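Local coordinates for BolA like protein (PDB 4PUG) that may regulate transcription in a redox-dependent way or control iron-sulfur cluster biogenesis in chloroplasts, and binds a labile iron-sulfur cluster together with glutaredoxins, at residues 4-7 with 8-11; 60-63 with 64-68. All blocks are in the same frame, centred on the assembly; numbering follows the deposited sequence.

Interaction 1: residues 4-7 with 8-11; sequences ENRA and SRMR
N5 and R9 stand at the two ends of the first backbone bond of helix 6-18, R9 N to N5 O at 3.2 Å, and the next bonds, M10 N to R6 O and R11 N to A7 O, carry on the same i to i+4 ladder. Ahead of the helix the chain is extended at E4 and N5, and N5 occupies the N-cap position. Its CG lies between the backbone N and the carbonyl carbon (chi1 59°), which swings OD1 back over the first turn to take the N-H of S8 at 3.0 Å, almost straight at 169°. S8 answers with its hydroxyl: OG donates to N5 O at 2.7 Å, from the same face of that carbonyl as R9 N, and two donors therefore grip one oxygen. This is a classical Asx N-cap, opening the N-terminal helix that packs on the sheet of the BolA fold. On the sheet side, M10 bends at chi3 to bring CE under the turn, 3.6 Å from R6 CG, while F48 and L81 touch both side chains. R9 folds back over the turn, one guanidinium face resting on R6 CA, with its NH2 3.6 Å from R6 NH2 and the two planes nearly perpendicular (88°). The like charges are bridged by E76, which forms salt bridges with both arginines; D43 takes a further one from R6. A leucine in place of R9 would probably leave one oxygen of E76 without its mate and R6 as that carboxylate's remaining arginine partner in this turn.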
ATOM      1  N   GLU A   4      14.360   2.197   7.199  1.00 21.62           N
ATOM      2  CA  GLU A   4      14.261   1.624   5.863  1.00 22.85           C
ATOM      3  C   GLU A   4      13.433   0.342   5.903  1.00 22.74           C
ATOM      4  O   GLU A   4      13.953  -0.727   6.223  1.00 36.56           O
ATOM      5  CB  GLU A   4      15.665   1.337   5.324  1.00 39.81           C
ATOM      6  CG  GLU A   4      15.723   0.696   3.948  1.00 53.07           C
ATOM      7  CD  GLU A   4      17.140   0.308   3.555  1.00 63.75           C
ATOM      8  OE1 GLU A   4      18.060   0.511   4.376  1.00 48.97           O
ATOM      9  OE2 GLU A   4      17.331  -0.201   2.431  1.00 58.87           O
ATOM     10  N   ASN A   5      12.143   0.449   5.591  1.00 23.88           N
ATOM     11  CA  ASN A   5      11.267  -0.723   5.563  1.00 16.03           C
ATOM     12  C   ASN A   5      10.247  -0.701   4.420  1.00 14.83           C
ATOM     13  O   ASN A   5      10.276   0.191   3.571  1.00 12.88           O
ATOM     14  CB  ASN A   5      10.579  -0.936   6.922  1.00 16.23           C
ATOM     15  CG  ASN A   5       9.734   0.255   7.357  1.00 22.86           C
ATOM     16  OD1 ASN A   5       9.293   1.060   6.536  1.00 14.55           O
ATOM     17  ND2 ASN A   5       9.502   0.365   8.661  1.00 16.97           N
ATOM     18  N   ARG A   6       9.354  -1.687   4.403  1.00 13.60           N
ATOM     19  CA  ARG A   6       8.344  -1.793   3.351  1.00 10.75           C
ATOM     20  C   ARG A   6       7.349  -0.634   3.378  1.00 11.08           C
ATOM     21  O   ARG A   6       6.979  -0.101   2.331  1.00 12.08           O
ATOM     22  CB  ARG A   6       7.604  -3.134   3.436  1.00 11.46           C
ATOM     23  CG  ARG A   6       6.273  -3.164   2.692  1.00 14.20           C
ATOM     24  CD  ARG A   6       5.870  -4.581   2.314  1.00 13.39           C
ATOM     25  NE  ARG A   6       6.842  -5.183   1.407  1.00 16.50           N
ATOM     26  CZ  ARG A   6       7.595  -6.237   1.705  1.00 16.34           C
ATOM     27  NH1 ARG A   6       7.482  -6.826   2.889  1.00 13.02           N
ATOM     28  NH2 ARG A   6       8.456  -6.708   0.812  1.00 14.29           N
ATOM     29  N   ALA A   7       6.924  -0.248   4.578  1.00  9.58           N
ATOM     30  CA  ALA A   7       5.970   0.847   4.737  1.00 13.40           C
ATOM     31  C   ALA A   7       6.492   2.139   4.103  1.00 12.86           C
ATOM     32  O   ALA A   7       5.783   2.808   3.344  1.00  7.83           O
ATOM     33  CB  ALA A   7       5.644   1.052   6.210  1.00  7.90           C
ATOM     34  N   SER A   8       7.743   2.467   4.409  1.00 15.23           N
ATOM     35  CA  SER A   8       8.395   3.642   3.847  1.00 14.11           C
ATOM     36  C   SER A   8       8.511   3.573   2.327  1.00 12.48           C
ATOM     37  O   SER A   8       8.273   4.570   1.650  1.00 11.66           O
ATOM     38  CB  SER A   8       9.779   3.851   4.465  1.00 25.71           C
ATOM     39  OG  SER A   8      10.656   2.795   4.129  1.00 37.79           O
ATOM     40  N   ARG A   9       8.881   2.411   1.793  1.00 13.91           N
ATOM     41  CA  ARG A   9       9.015   2.259   0.344  1.00 16.98           C
ATOM     42  C   ARG A   9       7.678   2.481  -0.337  1.00 14.11           C
ATOM     43  O   ARG A   9       7.584   3.208  -1.323  1.00 18.52           O
ATOM     44  CB  ARG A   9       9.563   0.877  -0.028  1.00 16.67           C
ATOM     45  CG  ARG A   9      11.013   0.648   0.355  1.00 16.67           C
ATOM     46  CD  ARG A   9      11.597  -0.569  -0.350  1.00 18.18           C
ATOM     47  NE  ARG A   9      10.856  -1.793  -0.057  1.00 21.22           N
ATOM     48  CZ  ARG A   9      11.073  -2.562   1.005  1.00 17.87           C
ATOM     49  NH1 ARG A   9      12.009  -2.232   1.885  1.00 17.19           N
ATOM     50  NH2 ARG A   9      10.353  -3.660   1.190  1.00 13.42           N
ATOM     51  N   MET A  10       6.644   1.847   0.202  1.00 14.49           N
ATOM     52  CA  MET A  10       5.299   2.019  -0.326  1.00 16.76           C
ATOM     53  C   MET A  10       4.857   3.477  -0.280  1.00 19.68           C
ATOM     54  O   MET A  10       4.327   3.992  -1.261  1.00 16.46           O
ATOM     55  CB  MET A  10       4.301   1.124   0.411  1.00 11.88           C
ATOM     56  CG  MET A  10       4.555  -0.357   0.205  1.00 16.75           C
ATOM     57  SD  MET A  10       3.384  -1.420   1.068  1.00 24.52           S
ATOM     58  CE  MET A  10       3.507  -0.789   2.732  1.00 19.96           C
ATOM     59  N   ARG A  11       5.085   4.146   0.848  1.00 15.46           N
ATOM     60  CA  ARG A  11       4.721   5.561   0.951  1.00 13.47           C
ATOM     61  C   ARG A  11       5.460   6.420  -0.066  1.00 15.36           C
ATOM     62  O   ARG A  11       4.853   7.261  -0.723  1.00 16.41           O
ATOM     63  CB  ARG A  11       4.950   6.115   2.360  1.00 12.84           C
ATOM     64  CG  ARG A  11       4.588   7.592   2.475  1.00 13.58           C
ATOM     65  CD  ARG A  11       4.537   8.056   3.917  1.00 13.24           C
ATOM     66  NE  ARG A  11       3.584   7.280   4.703  1.00 14.96           N
ATOM     67  CZ  ARG A  11       2.276   7.512   4.739  1.00 16.81           C
ATOM     68  NH1 ARG A  11       1.751   8.499   4.026  1.00 14.24           N
ATOM     69  NH2 ARG A  11       1.489   6.750   5.487  1.00 19.00           N
TER

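Interaction 2: residues 60-63 with 64-68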
ATOM      1  N   MET A  60     -11.047   7.147 -14.081  1.00 24.78           N
ATOM      2  CA  MET A  60     -10.701   5.735 -14.014  1.00 22.74           C
ATOM      3  C   MET A  60     -11.809   4.958 -13.325  1.00 18.81           C
ATOM      4  O   MET A  60     -12.300   5.366 -12.274  1.00 23.05           O
ATOM      5  CB  MET A  60      -9.400   5.531 -13.240  1.00 22.65           C
ATOM      6  CG  MET A  60      -8.162   6.148 -13.866  1.00 27.13           C
ATOM      7  SD  MET A  60      -6.686   5.578 -12.999  1.00 33.87           S
ATOM      8  CE  MET A  60      -5.402   6.418 -13.915  1.00 21.54           C
ATOM      9  N   ASN A  61     -12.205   3.835 -13.912  1.00 15.35           N
ATOM     10  CA  ASN A  61     -13.080   2.914 -13.204  1.00 14.98           C
ATOM     11  C   ASN A  61     -12.273   2.254 -12.086  1.00 18.35           C
ATOM     12  O   ASN A  61     -11.054   2.419 -12.030  1.00 16.96           O
ATOM     13  CB  ASN A  61     -13.672   1.877 -14.162  1.00 24.22           C
ATOM     14  CG  ASN A  61     -12.623   1.236 -15.047  1.00 29.56           C
ATOM     15  OD1 ASN A  61     -11.450   1.172 -14.687  1.00 31.93           O
ATOM     16  ND2 ASN A  61     -13.039   0.758 -16.215  1.00 31.80           N
ATOM     17  N   LEU A  62     -12.933   1.522 -11.196  1.00 19.70           N
ATOM     18  CA  LEU A  62     -12.225   0.898 -10.077  1.00 29.31           C
ATOM     19  C   LEU A  62     -11.114  -0.053 -10.529  1.00 24.24           C
ATOM     20  O   LEU A  62     -10.006  -0.035  -9.975  1.00 22.85           O
ATOM     21  CB  LEU A  62     -13.206   0.183  -9.140  1.00 31.12           C
ATOM     22  CG  LEU A  62     -12.644  -0.449  -7.863  1.00 26.74           C
ATOM     23  CD1 LEU A  62     -13.614  -0.238  -6.710  1.00 35.97           C
ATOM     24  CD2 LEU A  62     -12.369  -1.935  -8.058  1.00 25.79           C
ATOM     25  N   VAL A  63     -11.409  -0.880 -11.530  1.00 19.20           N
ATOM     26  CA  VAL A  63     -10.459  -1.895 -11.977  1.00 20.69           C
ATOM     27  C   VAL A  63      -9.139  -1.273 -12.435  1.00 22.11           C
ATOM     28  O   VAL A  63      -8.068  -1.786 -12.123  1.00 15.68           O
ATOM     29  CB  VAL A  63     -11.058  -2.845 -13.058  1.00 24.73           C
ATOM     30  CG1 VAL A  63     -11.535  -2.065 -14.279  1.00 32.57           C
ATOM     31  CG2 VAL A  63     -10.054  -3.933 -13.451  1.00 29.72           C
ATOM     32  N   LYS A  64      -9.216  -0.143 -13.131  1.00 19.41           N
ATOM     33  CA  LYS A  64      -8.023   0.536 -13.622  1.00 22.94           C
ATOM     34  C   LYS A  64      -7.213   1.182 -12.497  1.00 27.35           C
ATOM     35  O   LYS A  64      -5.980   1.132 -12.510  1.00 17.99           O
ATOM     36  CB  LYS A  64      -8.407   1.589 -14.657  1.00 28.77           C
ATOM     37  CG  LYS A  64      -7.366   1.821 -15.722  1.00 37.27           C
ATOM     38  CD  LYS A  64      -7.773   2.975 -16.611  1.00 43.26           C
ATOM     39  CE  LYS A  64      -6.556   3.737 -17.098  1.00 37.70           C
ATOM     40  NZ  LYS A  64      -6.941   4.986 -17.810  1.00 34.01           N
ATOM     41  N   ARG A  65      -7.907   1.796 -11.539  1.00 22.12           N
ATOM     42  CA  ARG A  65      -7.262   2.386 -10.366  1.00 23.77           C
ATOM     43  C   ARG A  65      -6.478   1.318  -9.616  1.00 21.50           C
ATOM     44  O   ARG A  65      -5.277   1.456  -9.358  1.00 19.68           O
ATOM     45  CB  ARG A  65      -8.309   2.993  -9.423  1.00 17.74           C
ATOM     46  CG  ARG A  65      -9.132   4.134 -10.009  1.00 17.89           C
ATOM     47  CD  ARG A  65     -10.153   4.683  -9.008  1.00 23.21           C
ATOM     48  NE  ARG A  65     -11.009   5.699  -9.621  1.00 24.42           N
ATOM     49  CZ  ARG A  65     -11.862   6.475  -8.957  1.00 18.50           C
ATOM     50  NH1 ARG A  65     -11.989   6.369  -7.641  1.00 18.08           N
ATOM     51  NH2 ARG A  65     -12.590   7.366  -9.617  1.00 24.07           N
ATOM     52  N   HIS A  66      -7.178   0.242  -9.276  1.00 19.65           N
ATOM     53  CA  HIS A  66      -6.566  -0.855  -8.537  1.00 21.84           C
ATOM     54  C   HIS A  66      -5.443  -1.552  -9.300  1.00 23.56           C
ATOM     55  O   HIS A  66      -4.459  -1.981  -8.695  1.00 23.52           O
ATOM     56  CB  HIS A  66      -7.617  -1.861  -8.073  1.00 36.18           C
ATOM     57  CG  HIS A  66      -8.393  -1.410  -6.883  1.00 39.38           C
ATOM     58  ND1 HIS A  66      -8.776  -2.257  -5.872  1.00 43.17           N
ATOM     59  CD2 HIS A  66      -8.858  -0.179  -6.531  1.00 35.19           C
ATOM     60  CE1 HIS A  66      -9.444  -1.586  -4.949  1.00 43.71           C
ATOM     61  NE2 HIS A  66      -9.503  -0.317  -5.336  1.00 37.68           N
ATOM     62  N   ARG A  67      -5.581  -1.675 -10.617  1.00 20.22           N
ATOM     63  CA  ARG A  67      -4.506  -2.250 -11.426  1.00 14.74           C
ATOM     64  C   ARG A  67      -3.293  -1.338 -11.411  1.00 24.89           C
ATOM     65  O   ARG A  67      -2.156  -1.809 -11.419  1.00 20.92           O
ATOM     66  CB  ARG A  67      -4.952  -2.448 -12.873  1.00 23.99           C
ATOM     67  CG  ARG A  67      -5.861  -3.635 -13.107  1.00 36.68           C
ATOM     68  CD  ARG A  67      -6.377  -3.640 -14.542  1.00 46.30           C
ATOM     69  NE  ARG A  67      -5.472  -4.334 -15.454  1.00 49.91           N
ATOM     70  CZ  ARG A  67      -4.475  -3.756 -16.117  1.00 51.42           C
ATOM     71  NH1 ARG A  67      -4.239  -2.456 -15.979  1.00 41.43           N
ATOM     72  NH2 ARG A  67      -3.709  -4.482 -16.922  1.00 50.61           N
ATOM     73  N   LEU A  68      -3.545  -0.032 -11.421  1.00 20.05           N
ATOM     74  CA  LEU A  68      -2.471   0.949 -11.345  1.00 16.16           C
ATOM     75  C   LEU A  68      -1.715   0.794 -10.028  1.00 23.94           C
ATOM     76  O   LEU A  68      -0.486   0.651 -10.015  1.00 16.52           O
ATOM     77  CB  LEU A  68      -3.023   2.367 -11.488  1.00 22.80           C
ATOM     78  CG  LEU A  68      -2.045   3.526 -11.287  1.00 26.02           C
ATOM     79  CD1 LEU A  68      -0.884   3.441 -12.268  1.00 34.66           C
ATOM     80  CD2 LEU A  68      -2.755   4.868 -11.408  1.00 24.65           C
TER
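M60 and R65 cross at a slant just where the chain enters helix 62-72. The arginine runs extended from CG to NE, its CG passing 3.5 Å from M60 CB, and reaches back to the carbonyl of the residue before the cap. NE donates to M60 O at 3.0 Å from well above the carbonyl plane, and NH2 adds a weak bond to the same oxygen. The far side of the guanidinium has other work: NH1 forms a salt bridge with E93 and a hydrogen bond with S88 O, tying the helix start to the end of strand 83-89 and the segment after it. M60 also stretches along the helix until its CE meets L68 CD2 at 4.0 Å, the two side chains roughly at right angles. On another flank chi1 of L62 (-176°, CG anti to the backbone N) directs the branch toward H66, and chi2 (141°) places CD2 squarely over the ring, 4.1 Å from the centroid, a CH-pi contact. V63 and R67 instead run side by side, V63 CG2 lying 3.8 Å from R67 CD. N61 turns its amide across K64, and OD1 accepts from K64 N at 3.0 Å. R65 N to N61 O and H66 N to L62 O then begin the regular backbone ladder. The N61 to K64 bond is an asparagine N-cap, here flanked by i to i+4 side-chain pairs, at the start of the helix that follows the central strand 47-53 of the BolA fold.

The same solution to starting a helix appears twice in this small, single-chain domain, with an asparagine at the N-cap each time. Interaction 1 opens helix 6-18 near the beginning of the chain; interaction 2 opens helix 62-72, after strands 22-27 and 47-53 and before strand 83-89. Their centres are about 22 Å apart, on opposite sides of the chain's centre, and their nearest atoms remain about 11 Å from each other, so they do not touch. What they share is the three-stranded mixed sheet: residues 4-11 reach strands 22-27 and 47-53, whereas residues 60-68 reach strand 83-89. Each capped helix start therefore lies against a different part of that sheet.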